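Local coordinates for beta-glucosidase (Chaetomella raphigera, PDB 6JXG), which probably hydrolyses terminal, non-reducing beta-D-glucosyl residues with release of beta-D-glucose, as a secreted family 3 glycoside hydrolase of cellulose degradation, at residues T14-K19 with R287-W292; I218-L223 with Q278-D283; A589-T594 with G691-Y696; V616-T621 with L695-S700. All blocks are in the same frame, centred on the assembly; numbering follows the deposited sequence.

Contact 1 (T14-K19 with R287-W292); sequences TAALAK and RILASW
Ala-16 and Leu-289 carry this helix-to-helix contact, in which the C-terminal part of helix 7-17 rests against helix 278-294 of the family 3 N-terminal domain, a region of the TIM-barrel clan. It is a clear example of a small residue letting two helices approach: the CA atoms of Ala-16 and Leu-289 are 8.0 Å apart, and the Ala-16 methyl and the reaching leucine branch fill the space between the backbones.

The apolar part is compact. The methyl of Ala-16 faces the other helix and meets one branch of the leucine, CB to CD1 of Leu-289 at 3.8 Å. That branch is the one that reaches farthest, because CD1 stands anti to CA (chi2 -177°) and continues the line of the side chain, whereas CD2 turns aside. Beside this pair, CD1 of Leu-289 lies 4.4 Å from the backbone N of Leu-17. The isobutyl group of Leu-17 lies nearer the N-terminal end of helix 278-294, against Val-285 and Thr-286, while Leu-289 also packs on Ala-13, one turn back from Leu-17.

The polar interactions lie on the flanks; those of Arg-287 reach beyond its own helix. It sends its guanidinium away from the apolar patch, where NH1 bonds the carbonyls of Phe-225 and Gly-227. In segment 14-19, Ala-18 N reaches Thr-14 O only in a weak bond of 3.3 Å, and one residue later Lys-19 N turns back to Ala-16 O at 2.9 Å.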
loop_
_atom_site.group_PDB
_atom_site.type_symbol
_atom_site.label_atom_id
_atom_site.label_comp_id
_atom_site.label_asym_id
_atom_site.label_seq_id
_atom_site.Cartn_x
_atom_site.Cartn_y
_atom_site.Cartn_z
ATOM N N THR A 14 0.037 12.190 -30.763
ATOM C CA THR A 14 0.873 12.876 -31.751
ATOM C C THR A 14 -0.021 13.804 -32.620
ATOM O O THR A 14 0.376 14.901 -32.954
ATOM C CB THR A 14 1.755 11.848 -32.513
ATOM O OG1 THR A 14 2.670 11.243 -31.540
ATOM C CG2 THR A 14 2.596 12.519 -33.545
ATOM N N ALA A 15 -1.199 13.338 -32.985
ATOM C CA ALA A 15 -2.115 14.147 -33.786
ATOM C C ALA A 15 -2.567 15.404 -33.050
ATOM O O ALA A 15 -2.611 16.486 -33.622
ATOM C CB ALA A 15 -3.307 13.351 -34.196
ATOM N N ALA A 16 -2.909 15.275 -31.772
ATOM C CA ALA A 16 -3.247 16.436 -30.966
ATOM C C ALA A 16 -2.098 17.437 -30.788
ATOM O O ALA A 16 -2.292 18.687 -30.927
ATOM C CB ALA A 16 -3.817 15.965 -29.598
ATOM N N LEU A 17 -0.906 16.919 -30.516
ATOM C CA LEU A 17 0.276 17.744 -30.329
ATOM C C LEU A 17 0.466 18.722 -31.520
ATOM O O LEU A 17 0.915 19.868 -31.366
ATOM C CB LEU A 17 1.518 16.870 -30.181
ATOM C CG LEU A 17 2.832 17.578 -29.857
ATOM C CD1 LEU A 17 2.916 18.055 -28.433
ATOM C CD2 LEU A 17 4.054 16.732 -30.197
ATOM N N ALA A 18 0.218 18.205 -32.717
ATOM C CA ALA A 18 0.412 18.978 -33.935
ATOM C C ALA A 18 -0.537 20.235 -34.013
ATOM O O ALA A 18 -0.277 21.162 -34.727
ATOM C CB ALA A 18 0.202 18.078 -35.124
ATOM N N LYS A 19 -1.594 20.274 -33.248
ATOM C CA LYS A 19 -2.489 21.419 -33.230
ATOM C C LYS A 19 -2.185 22.458 -32.176
ATOM O O LYS A 19 -2.920 23.414 -32.061
ATOM C CB LYS A 19 -3.884 20.949 -33.033
ATOM C CG LYS A 19 -4.191 19.942 -34.103
ATOM C CD LYS A 19 -5.623 19.944 -34.465
ATOM C CE LYS A 19 -6.465 19.328 -33.420
ATOM N NZ LYS A 19 -7.823 19.941 -33.625
ATOM N N ARG A 287 3.260 12.487 -23.853
ATOM C CA ARG A 287 3.085 11.490 -22.810
ATOM C C ARG A 287 1.771 11.718 -22.011
ATOM O O ARG A 287 0.996 10.788 -21.772
ATOM C CB ARG A 287 4.276 11.495 -21.885
ATOM C CG ARG A 287 5.560 10.892 -22.483
ATOM C CD ARG A 287 6.776 11.100 -21.607
ATOM N NE ARG A 287 7.914 10.353 -22.121
ATOM C CZ ARG A 287 8.098 9.030 -22.047
ATOM N NH1 ARG A 287 7.270 8.265 -21.372
ATOM N NH2 ARG A 287 9.172 8.501 -22.639
ATOM N N ILE A 288 1.548 12.952 -21.572
ATOM C CA ILE A 288 0.359 13.348 -20.809
ATOM C C ILE A 288 -0.923 13.035 -21.604
ATOM O O ILE A 288 -1.840 12.367 -21.106
ATOM C CB ILE A 288 0.383 14.853 -20.465
ATOM C CG1 ILE A 288 1.590 15.159 -19.578
ATOM C CG2 ILE A 288 -0.908 15.264 -19.735
ATOM C CD1 ILE A 288 2.049 16.589 -19.500
ATOM N N LEU A 289 -0.900 13.424 -22.879
ATOM C CA LEU A 289 -2.048 13.166 -23.769
ATOM C C LEU A 289 -2.176 11.657 -24.039
ATOM O O LEU A 289 -3.279 11.135 -24.121
ATOM C CB LEU A 289 -1.923 13.977 -25.098
ATOM C CG LEU A 289 -1.954 15.509 -24.923
ATOM C CD1 LEU A 289 -1.884 16.114 -26.314
ATOM C CD2 LEU A 289 -3.214 16.025 -24.213
ATOM N N ALA A 290 -1.062 10.943 -24.227
ATOM C CA ALA A 290 -1.135 9.510 -24.459
ATOM C C ALA A 290 -1.903 8.814 -23.299
ATOM O O ALA A 290 -2.715 7.931 -23.529
ATOM C CB ALA A 290 0.243 8.915 -24.604
ATOM N N SER A 291 -1.560 9.152 -22.076
ATOM C CA SER A 291 -2.187 8.553 -20.907
ATOM C C SER A 291 -3.692 8.863 -20.823
ATOM O O SER A 291 -4.528 8.005 -20.503
ATOM C CB SER A 291 -1.455 9.065 -19.667
ATOM O OG SER A 291 -0.181 8.370 -19.534
ATOM N N TRP A 292 -4.029 10.094 -21.159
ATOM C CA TRP A 292 -5.427 10.554 -21.317
ATOM C C TRP A 292 -6.223 9.710 -22.305
ATOM O O TRP A 292 -7.314 9.175 -21.972
ATOM C CB TRP A 292 -5.413 12.042 -21.722
ATOM C CG TRP A 292 -6.737 12.752 -21.772
ATOM C CD1 TRP A 292 -7.580 12.947 -20.729
ATOM C CD2 TRP A 292 -7.326 13.425 -22.894
ATOM N NE1 TRP A 292 -8.669 13.673 -21.131
ATOM C CE2 TRP A 292 -8.520 13.996 -22.446
ATOM C CE3 TRP A 292 -6.908 13.681 -24.205
ATOM C CZ2 TRP A 292 -9.333 14.707 -23.236
ATOM C CZ3 TRP A 292 -7.749 14.402 -25.008
ATOM C CH2 TRP A 292 -8.950 14.909 -24.505
#

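Contact 2 (I218-L223 with Q278-D283); sequences ILKGEL and QSRLDD
Lys-220 and Asp-283 are the residues whose backbones come nearest, yet their CA atoms are 11.5 Å apart, and helix 214-222 closes on a wider pi-type turn in which Leu-223 N bonds Ile-218 O. Across that distance two helices of the family 3 N-terminal domain are joined by a surface charge network of long side chains and a water.

Lys-220, extended beyond CG, carries its ammonium group across the gap. NZ donates to water 1 at 3.0 Å, and the water donates in turn to OD2 of Asp-283 at 2.8 Å. The direct separation from Lys-220 NZ to Asp-283 OD2, 4.4 Å, is too long for a salt bridge, so water supplies the link.

Arg-280 starts with CG anti to its own N, then bends at chi2 and chi3, which brings the guanidinium back beside Asp-283. Its NH2 donates to OD2 of Asp-283 at 3.0 Å, nearly straight at 162° and close to the guanidinium plane, and OD2 accepts with its anti lone pair, the one away from the other carboxylate oxygen. The same OD2 forms a salt bridge with NE of Arg-287. Lys-220 NZ further bonds Gly-246 O, as Arg-280 NH1 does the carbonyls of Ala-243 and Leu-247. A leucine in place of Arg-280 would probably take from Asp-283 OD2 its NH2 donor, and leave those two carbonyls without theirs and Asp-248 with one positive partner fewer.

Asp-248 forms salt bridges with both cations, whose nitrogens, Arg-280 NH2 and Lys-220 NZ, are 3.8 Å apart.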
loop_
_atom_site.group_PDB
_atom_site.type_symbol
_atom_site.label_atom_id
_atom_site.label_comp_id
_atom_site.label_asym_id
_atom_site.label_seq_id
_atom_site.Cartn_x
_atom_site.Cartn_y
_atom_site.Cartn_z
ATOM N N ILE A 218 15.944 5.161 -15.944
ATOM C CA ILE A 218 15.324 3.982 -15.338
ATOM C C ILE A 218 13.855 3.843 -15.749
ATOM O O ILE A 218 13.474 2.860 -16.375
ATOM C CB ILE A 218 15.418 4.006 -13.819
ATOM C CG1 ILE A 218 16.887 4.156 -13.340
ATOM C CG2 ILE A 218 14.714 2.788 -13.240
ATOM C CD1 ILE A 218 17.842 3.128 -13.932
ATOM N N LEU A 219 13.004 4.826 -15.401
ATOM C CA LEU A 219 11.571 4.681 -15.692
ATOM C C LEU A 219 11.331 4.588 -17.219
ATOM O O LEU A 219 10.695 3.616 -17.708
ATOM C CB LEU A 219 10.795 5.877 -15.137
ATOM C CG LEU A 219 10.253 5.836 -13.687
ATOM C CD1 LEU A 219 10.445 4.614 -12.848
ATOM C CD2 LEU A 219 10.029 7.203 -13.009
ATOM N N LYS A 220 11.778 5.608 -17.944
ATOM C CA LYS A 220 11.474 5.668 -19.374
ATOM C C LYS A 220 12.394 4.833 -20.260
ATOM O O LYS A 220 11.988 4.492 -21.391
ATOM C CB LYS A 220 11.467 7.123 -19.828
ATOM C CG LYS A 220 10.457 7.960 -19.027
ATOM C CD LYS A 220 10.429 9.423 -19.355
ATOM C CE LYS A 220 9.211 10.110 -18.750
ATOM N NZ LYS A 220 9.250 11.544 -19.047
ATOM N N GLY A 221 13.607 4.540 -19.773
ATOM C CA GLY A 221 14.615 3.739 -20.543
ATOM C C GLY A 221 14.498 2.249 -20.201
ATOM O O GLY A 221 13.877 1.487 -20.946
ATOM N N GLU A 222 15.032 1.873 -19.040
ATOM C CA GLU A 222 15.081 0.497 -18.625
ATOM C C GLU A 222 13.689 -0.111 -18.627
ATOM O O GLU A 222 13.524 -1.181 -19.077
ATOM C CB GLU A 222 15.694 0.275 -17.234
ATOM C CG GLU A 222 17.112 0.639 -17.041
ATOM C CD GLU A 222 17.772 -0.016 -15.785
ATOM O OE1 GLU A 222 19.002 0.136 -15.704
ATOM O OE2 GLU A 222 17.086 -0.622 -14.950
ATOM N N LEU A 223 12.732 0.601 -18.069
ATOM C CA LEU A 223 11.409 0.096 -17.894
ATOM C C LEU A 223 10.412 0.535 -19.038
ATOM O O LEU A 223 9.266 0.099 -19.031
ATOM C CB LEU A 223 10.915 0.414 -16.487
ATOM C CG LEU A 223 11.757 -0.163 -15.316
ATOM C CD1 LEU A 223 11.182 0.268 -14.008
ATOM C CD2 LEU A 223 11.759 -1.690 -15.426
ATOM N N GLN A 278 13.034 22.045 -27.436
ATOM C CA GLN A 278 11.618 21.937 -27.835
ATOM C C GLN A 278 11.136 20.499 -27.808
ATOM O O GLN A 278 10.022 20.265 -27.375
ATOM C CB GLN A 278 11.418 22.458 -29.265
ATOM C CG GLN A 278 9.955 22.387 -29.798
ATOM C CD GLN A 278 9.054 23.320 -29.025
ATOM O OE1 GLN A 278 9.462 24.420 -28.686
ATOM N NE2 GLN A 278 7.856 22.866 -28.675
ATOM N N SER A 279 11.963 19.555 -28.268
ATOM C CA SER A 279 11.601 18.157 -28.289
ATOM C C SER A 279 11.235 17.603 -26.878
ATOM O O SER A 279 10.407 16.654 -26.744
ATOM C CB SER A 279 12.728 17.341 -28.884
ATOM O OG SER A 279 13.859 17.416 -28.027
ATOM N N ARG A 280 11.825 18.198 -25.858
ATOM C CA ARG A 280 11.592 17.756 -24.479
ATOM C C ARG A 280 10.177 18.155 -24.065
ATOM O O ARG A 280 9.383 17.328 -23.569
ATOM C CB ARG A 280 12.677 18.283 -23.511
ATOM C CG ARG A 280 12.507 17.787 -22.020
ATOM C CD ARG A 280 12.863 16.307 -21.820
ATOM N NE ARG A 280 11.701 15.468 -21.927
ATOM C CZ ARG A 280 10.739 15.417 -20.981
ATOM N NH1 ARG A 280 10.886 16.053 -19.838
ATOM N NH2 ARG A 280 9.670 14.677 -21.171
ATOM N N LEU A 281 9.819 19.398 -24.316
ATOM C CA LEU A 281 8.388 19.802 -24.047
ATOM C C LEU A 281 7.348 19.006 -24.883
ATOM O O LEU A 281 6.287 18.582 -24.394
ATOM C CB LEU A 281 8.182 21.313 -24.270
ATOM C CG LEU A 281 6.789 21.933 -24.237
ATOM C CD1 LEU A 281 6.107 21.690 -22.894
ATOM C CD2 LEU A 281 6.895 23.418 -24.504
ATOM N N ASP A 282 7.668 18.783 -26.148
ATOM C CA ASP A 282 6.832 18.003 -27.025
ATOM C C ASP A 282 6.670 16.603 -26.454
ATOM O O ASP A 282 5.558 16.058 -26.484
ATOM C CB ASP A 282 7.422 17.917 -28.432
ATOM C CG ASP A 282 7.330 19.260 -29.196
ATOM O OD1 ASP A 282 6.669 20.206 -28.731
ATOM O OD2 ASP A 282 7.894 19.347 -30.320
ATOM N N ASP A 283 7.745 16.044 -25.917
ATOM C CA ASP A 283 7.722 14.698 -25.374
ATOM C C ASP A 283 6.827 14.675 -24.129
ATOM O O ASP A 283 6.019 13.794 -23.970
ATOM C CB ASP A 283 9.122 14.229 -25.029
ATOM C CG ASP A 283 9.137 12.824 -24.513
ATOM O OD1 ASP A 283 8.953 11.907 -25.321
ATOM O OD2 ASP A 283 9.264 12.645 -23.309
HETATM O O HOH W 1 11.078 11.713 -21.373
#

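Contact 3 (A589-T594 with G691-Y696); sequences AKYSDT and GEFSLY
Tyr-591 and Phe-693 meet at one end of this contact, Ala-589 and Leu-695 at the other, the four side chains lying between two strands that belong to different sheets. From CB, the tyrosine takes an unusual course: chi1 is -125°, about midway between two staggered settings, and this carries the ring nearer to strand 692-698 than its first bond would suggest. Along the ring, CE1 is the first atom to approach, 4.4 Å from CE2 of Phe-693. At the tip, the hydroxyl OH comes to 4.2 Å from the same CE2. The two side chains cross at about a right angle and meet obliquely, through CE1 and OH of the tyrosine and CE2 of the phenylalanine.

Closer packing is found two residues before Tyr-591 and two after Phe-693, where the methyl CB of Ala-589 presses on CD1 of Leu-695 at 3.4 Å, tighter than usual for two carbons. Both residues point into the gap.

In the fold, this is one end of a beta-sandwich of the fibronectin type III-like kind. Strand 582-591 borders strand 612-622 in one sheet, while strand 692-698 runs between 628-637 and 704-711 in the other; Tyr-591 touches Val-613 of the first sheet and Leu-710 of the second.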
loop_
_atom_site.group_PDB
_atom_site.type_symbol
_atom_site.label_atom_id
_atom_site.label_comp_id
_atom_site.label_asym_id
_atom_site.label_seq_id
_atom_site.Cartn_x
_atom_site.Cartn_y
_atom_site.Cartn_z
ATOM N N ALA A 589 6.139 -29.237 -9.049
ATOM C CA ALA A 589 6.918 -28.148 -9.567
ATOM C C ALA A 589 7.296 -28.546 -10.956
ATOM O O ALA A 589 7.700 -29.691 -11.151
ATOM C CB ALA A 589 8.179 -27.932 -8.744
ATOM N N LYS A 590 7.066 -27.675 -11.938
ATOM C CA LYS A 590 7.320 -28.032 -13.337
ATOM C C LYS A 590 7.786 -26.795 -14.085
ATOM O O LYS A 590 7.172 -25.754 -14.016
ATOM C CB LYS A 590 6.058 -28.589 -13.984
ATOM C CG LYS A 590 6.112 -28.661 -15.510
ATOM C CD LYS A 590 4.850 -29.319 -16.099
ATOM C CE LYS A 590 5.121 -30.795 -16.396
ATOM N NZ LYS A 590 4.345 -31.309 -17.558
ATOM N N TYR A 591 8.905 -26.901 -14.768
ATOM C CA TYR A 591 9.320 -25.846 -15.662
ATOM C C TYR A 591 8.443 -26.015 -16.944
ATOM O O TYR A 591 8.498 -27.021 -17.608
ATOM C CB TYR A 591 10.823 -26.034 -15.859
ATOM C CG TYR A 591 11.692 -24.843 -15.547
ATOM C CD1 TYR A 591 12.771 -24.896 -14.653
ATOM C CD2 TYR A 591 11.477 -23.685 -16.216
ATOM C CE1 TYR A 591 13.567 -23.756 -14.396
ATOM C CE2 TYR A 591 12.260 -22.561 -16.011
ATOM C CZ TYR A 591 13.294 -22.564 -15.111
ATOM O OH TYR A 591 14.040 -21.323 -15.071
ATOM N N SER A 592 7.585 -25.072 -17.277
ATOM C CA SER A 592 6.792 -25.209 -18.440
ATOM C C SER A 592 7.454 -24.517 -19.655
ATOM O O SER A 592 7.079 -24.776 -20.775
ATOM C CB SER A 592 5.400 -24.686 -18.175
ATOM O OG SER A 592 5.458 -23.366 -17.664
ATOM N N ASP A 593 8.466 -23.691 -19.444
ATOM C CA ASP A 593 9.169 -22.973 -20.533
ATOM C C ASP A 593 10.625 -22.873 -20.149
ATOM O O ASP A 593 11.027 -21.980 -19.367
ATOM C CB ASP A 593 8.614 -21.514 -20.814
ATOM C CG ASP A 593 9.431 -20.753 -21.892
ATOM O OD1 ASP A 593 9.321 -19.498 -22.068
ATOM O OD2 ASP A 593 10.213 -21.428 -22.588
ATOM N N THR A 594 11.443 -23.770 -20.714
ATOM C CA THR A 594 12.905 -23.762 -20.480
ATOM C C THR A 594 13.703 -22.901 -21.507
ATOM O O THR A 594 14.923 -22.785 -21.421
ATOM C CB THR A 594 13.453 -25.221 -20.431
ATOM O OG1 THR A 594 12.964 -25.969 -21.547
ATOM C CG2 THR A 594 12.909 -25.933 -19.139
ATOM N N GLY A 691 22.462 -25.679 -10.953
ATOM C CA GLY A 691 22.012 -25.767 -9.594
ATOM C C GLY A 691 20.508 -25.837 -9.724
ATOM O O GLY A 691 19.946 -26.234 -10.778
ATOM N N GLU A 692 19.838 -25.448 -8.656
ATOM C CA GLU A 692 18.467 -25.697 -8.545
ATOM C C GLU A 692 17.940 -24.624 -7.638
ATOM O O GLU A 692 18.650 -24.152 -6.718
ATOM C CB GLU A 692 18.236 -27.069 -7.919
ATOM C CG GLU A 692 18.684 -27.196 -6.465
ATOM C CD GLU A 692 18.368 -28.579 -5.901
ATOM O OE1 GLU A 692 18.006 -28.704 -4.705
ATOM O OE2 GLU A 692 18.418 -29.549 -6.678
ATOM N N PHE A 693 16.716 -24.236 -7.911
ATOM C CA PHE A 693 16.011 -23.323 -7.003
ATOM C C PHE A 693 15.456 -24.130 -5.885
ATOM O O PHE A 693 14.957 -25.226 -6.109
ATOM C CB PHE A 693 14.877 -22.621 -7.756
ATOM C CG PHE A 693 15.366 -21.787 -8.912
ATOM C CD1 PHE A 693 15.818 -20.499 -8.714
ATOM C CD2 PHE A 693 15.332 -22.282 -10.226
ATOM C CE1 PHE A 693 16.251 -19.702 -9.772
ATOM C CE2 PHE A 693 15.755 -21.474 -11.290
ATOM C CZ PHE A 693 16.250 -20.205 -11.065
ATOM N N SER A 694 15.480 -23.604 -4.663
ATOM C CA SER A 694 14.775 -24.237 -3.583
ATOM C C SER A 694 13.354 -23.655 -3.467
ATOM O O SER A 694 13.186 -22.456 -3.551
ATOM C CB SER A 694 15.523 -23.998 -2.297
ATOM O OG SER A 694 16.718 -24.653 -2.385
ATOM N N LEU A 695 12.362 -24.520 -3.353
ATOM C CA LEU A 695 10.954 -24.151 -3.241
ATOM C C LEU A 695 10.446 -24.495 -1.832
ATOM O O LEU A 695 10.621 -25.614 -1.411
ATOM C CB LEU A 695 10.189 -25.010 -4.193
ATOM C CG LEU A 695 10.650 -24.954 -5.653
ATOM C CD1 LEU A 695 9.841 -25.845 -6.574
ATOM C CD2 LEU A 695 10.609 -23.521 -6.113
ATOM N N TYR A 696 9.845 -23.528 -1.124
ATOM C CA TYR A 696 9.353 -23.688 0.221
ATOM C C TYR A 696 7.917 -23.292 0.207
ATOM O O TYR A 696 7.640 -22.143 -0.134
ATOM C CB TYR A 696 10.129 -22.880 1.250
ATOM C CG TYR A 696 11.573 -23.153 1.195
ATOM C CD1 TYR A 696 12.088 -24.412 1.565
ATOM C CD2 TYR A 696 12.458 -22.200 0.776
ATOM C CE1 TYR A 696 13.434 -24.664 1.527
ATOM C CE2 TYR A 696 13.822 -22.473 0.715
ATOM C CZ TYR A 696 14.285 -23.686 1.110
ATOM O OH TYR A 696 15.608 -23.945 1.041
#

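Contact 4 (V616-T621 with L695-S700); sequences VTAKVT and LYVGAS
Val-616 lies over both Leu-695 and Val-697, and its two methyl groups divide the work. CG1, anti to the backbone N (chi1 169°), goes to CG2 of Val-697 at 4.2 Å. CG2, beside that N, goes to CD1 of Leu-695 at 4.1 Å, the same methyl that bears on strand 582-591. In each pair the side chains run past one another in opposite senses, coming from facing strands and lying alongside. Val-697 is forked in the same way: while CG2 takes Val-616, CG1 reaches CB of Ala-618 at 4.3 Å. This is ordinary van der Waals spacing, and all four residues are buried.

The arrangement is the face-to-face packing of a beta-sandwich, here the fibronectin type III-like module of the family 3 enzymes. Strands 616-621 and 695-698 lie in opposing sheets, their axes 9.1 Å apart at closest approach and crossing at -25°, so they run in nearly the same direction and the alternate residues Val-616 and Ala-618 come into line with Leu-695 and Val-697, the CA atoms of Ala-618 and Val-697 being 8.0 Å apart.

Beyond Ala-618 the contact opens out. The side chain of Val-620 stays 6.7 Å from segment 695-700 at its nearest and packs on Val-666 of its own sheet. The residues in between belong to the opposite, partly exposed face: Thr-617 points away from strand 695-698, and its OG1 is hydrogen-bonded to OG1 of Thr-588 on the neighbouring strand.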
loop_
_atom_site.group_PDB
_atom_site.type_symbol
_atom_site.label_atom_id
_atom_site.label_comp_id
_atom_site.label_asym_id
_atom_site.label_seq_id
_atom_site.Cartn_x
_atom_site.Cartn_y
_atom_site.Cartn_z
ATOM N N VAL A 616 4.041 -24.146 -9.698
ATOM C CA VAL A 616 4.145 -24.972 -8.505
ATOM C C VAL A 616 2.717 -25.152 -7.967
ATOM O O VAL A 616 1.896 -24.168 -8.036
ATOM C CB VAL A 616 5.036 -24.258 -7.460
ATOM C CG1 VAL A 616 4.987 -24.920 -6.094
ATOM C CG2 VAL A 616 6.449 -24.093 -7.990
ATOM N N THR A 617 2.375 -26.377 -7.485
ATOM C CA THR A 617 1.119 -26.566 -6.856
ATOM C C THR A 617 1.233 -27.315 -5.564
ATOM O O THR A 617 2.260 -27.924 -5.269
ATOM C CB THR A 617 0.039 -27.247 -7.725
ATOM O OG1 THR A 617 0.305 -28.646 -7.845
ATOM C CG2 THR A 617 -0.003 -26.587 -9.132
ATOM N N ALA A 618 0.147 -27.263 -4.808
ATOM C CA ALA A 618 0.045 -28.072 -3.591
ATOM C C ALA A 618 -1.393 -28.290 -3.260
ATOM O O ALA A 618 -2.301 -27.568 -3.756
ATOM C CB ALA A 618 0.796 -27.428 -2.410
ATOM N N LYS A 619 -1.620 -29.308 -2.434
ATOM C CA LYS A 619 -2.948 -29.574 -1.927
ATOM C C LYS A 619 -3.064 -29.076 -0.499
ATOM O O LYS A 619 -2.180 -29.371 0.339
ATOM C CB LYS A 619 -3.268 -31.080 -1.934
ATOM C CG LYS A 619 -4.601 -31.391 -1.262
ATOM C CD LYS A 619 -5.100 -32.734 -1.770
ATOM C CE LYS A 619 -4.520 -33.923 -1.064
ATOM N NZ LYS A 619 -4.955 -33.784 0.329
ATOM N N VAL A 620 -4.169 -28.350 -0.209
ATOM C CA VAL A 620 -4.376 -27.821 1.130
ATOM C C VAL A 620 -5.717 -28.383 1.597
ATOM O O VAL A 620 -6.700 -28.485 0.795
ATOM C CB VAL A 620 -4.522 -26.290 1.100
ATOM C CG1 VAL A 620 -4.829 -25.755 2.473
ATOM C CG2 VAL A 620 -3.241 -25.664 0.563
ATOM N N THR A 621 -5.732 -28.796 2.867
ATOM C CA THR A 621 -6.859 -29.483 3.468
ATOM C C THR A 621 -7.187 -28.786 4.735
ATOM O O THR A 621 -6.283 -28.528 5.529
ATOM C CB THR A 621 -6.459 -30.919 3.839
ATOM O OG1 THR A 621 -6.197 -31.652 2.612
ATOM C CG2 THR A 621 -7.581 -31.599 4.547
ATOM N N LEU A 695 12.362 -24.520 -3.353
ATOM C CA LEU A 695 10.954 -24.151 -3.241
ATOM C C LEU A 695 10.446 -24.495 -1.832
ATOM O O LEU A 695 10.621 -25.614 -1.411
ATOM C CB LEU A 695 10.189 -25.010 -4.193
ATOM C CG LEU A 695 10.650 -24.954 -5.653
ATOM C CD1 LEU A 695 9.841 -25.845 -6.574
ATOM C CD2 LEU A 695 10.609 -23.521 -6.113
ATOM N N TYR A 696 9.845 -23.528 -1.124
ATOM C CA TYR A 696 9.353 -23.688 0.221
ATOM C C TYR A 696 7.917 -23.292 0.207
ATOM O O TYR A 696 7.640 -22.143 -0.134
ATOM C CB TYR A 696 10.129 -22.880 1.250
ATOM C CG TYR A 696 11.573 -23.153 1.195
ATOM C CD1 TYR A 696 12.088 -24.412 1.565
ATOM C CD2 TYR A 696 12.458 -22.200 0.776
ATOM C CE1 TYR A 696 13.434 -24.664 1.527
ATOM C CE2 TYR A 696 13.822 -22.473 0.715
ATOM C CZ TYR A 696 14.285 -23.686 1.110
ATOM O OH TYR A 696 15.608 -23.945 1.041
ATOM N N VAL A 697 6.994 -24.238 0.442
ATOM C CA VAL A 697 5.572 -23.897 0.440
ATOM C C VAL A 697 5.044 -24.052 1.848
ATOM O O VAL A 697 5.283 -25.083 2.504
ATOM C CB VAL A 697 4.761 -24.703 -0.587
ATOM C CG1 VAL A 697 3.243 -24.466 -0.410
ATOM C CG2 VAL A 697 5.239 -24.389 -1.974
ATOM N N GLY A 698 4.330 -23.026 2.339
ATOM C CA GLY A 698 3.712 -23.144 3.634
ATOM C C GLY A 698 2.753 -22.028 4.031
ATOM O O GLY A 698 2.258 -21.308 3.177
ATOM N N ALA A 699 2.488 -21.951 5.335
ATOM C CA ALA A 699 1.525 -21.062 5.898
ATOM C C ALA A 699 2.101 -19.689 6.309
ATOM O O ALA A 699 1.331 -18.805 6.664
ATOM C CB ALA A 699 0.892 -21.770 7.084
ATOM N N SER A 700 3.411 -19.499 6.210
ATOM C CA SER A 700 4.097 -18.287 6.613
ATOM C C SER A 700 5.533 -18.375 6.099
ATOM O O SER A 700 5.912 -19.397 5.538
ATOM C CB SER A 700 4.079 -18.033 8.144
ATOM O OG SER A 700 5.157 -18.650 8.759
#

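The four contacts fall into two pairs at distant parts of the chain. Contacts 1 and 2 both use helix 278-294, contact 2 being nested within the loop that contact 1 closes; their centres are 14 Å apart, and Arg-287 NE comes to 3.6 Å from Lys-220 NZ, two like charges beside Asp-283. Contacts 3 and 4 end on the same strand, 692-698, share Leu-695, and touch where Ala-589 CB lies 4.3 Å from Val-616 CG2. Between the pairs, the nearest atoms of contacts 2 and 3 are about 19 Å apart. The side chain of Lys-220 is about 13 Å from an N-acetylglucosamine, which is part of an attached glycan and marks no substrate pocket.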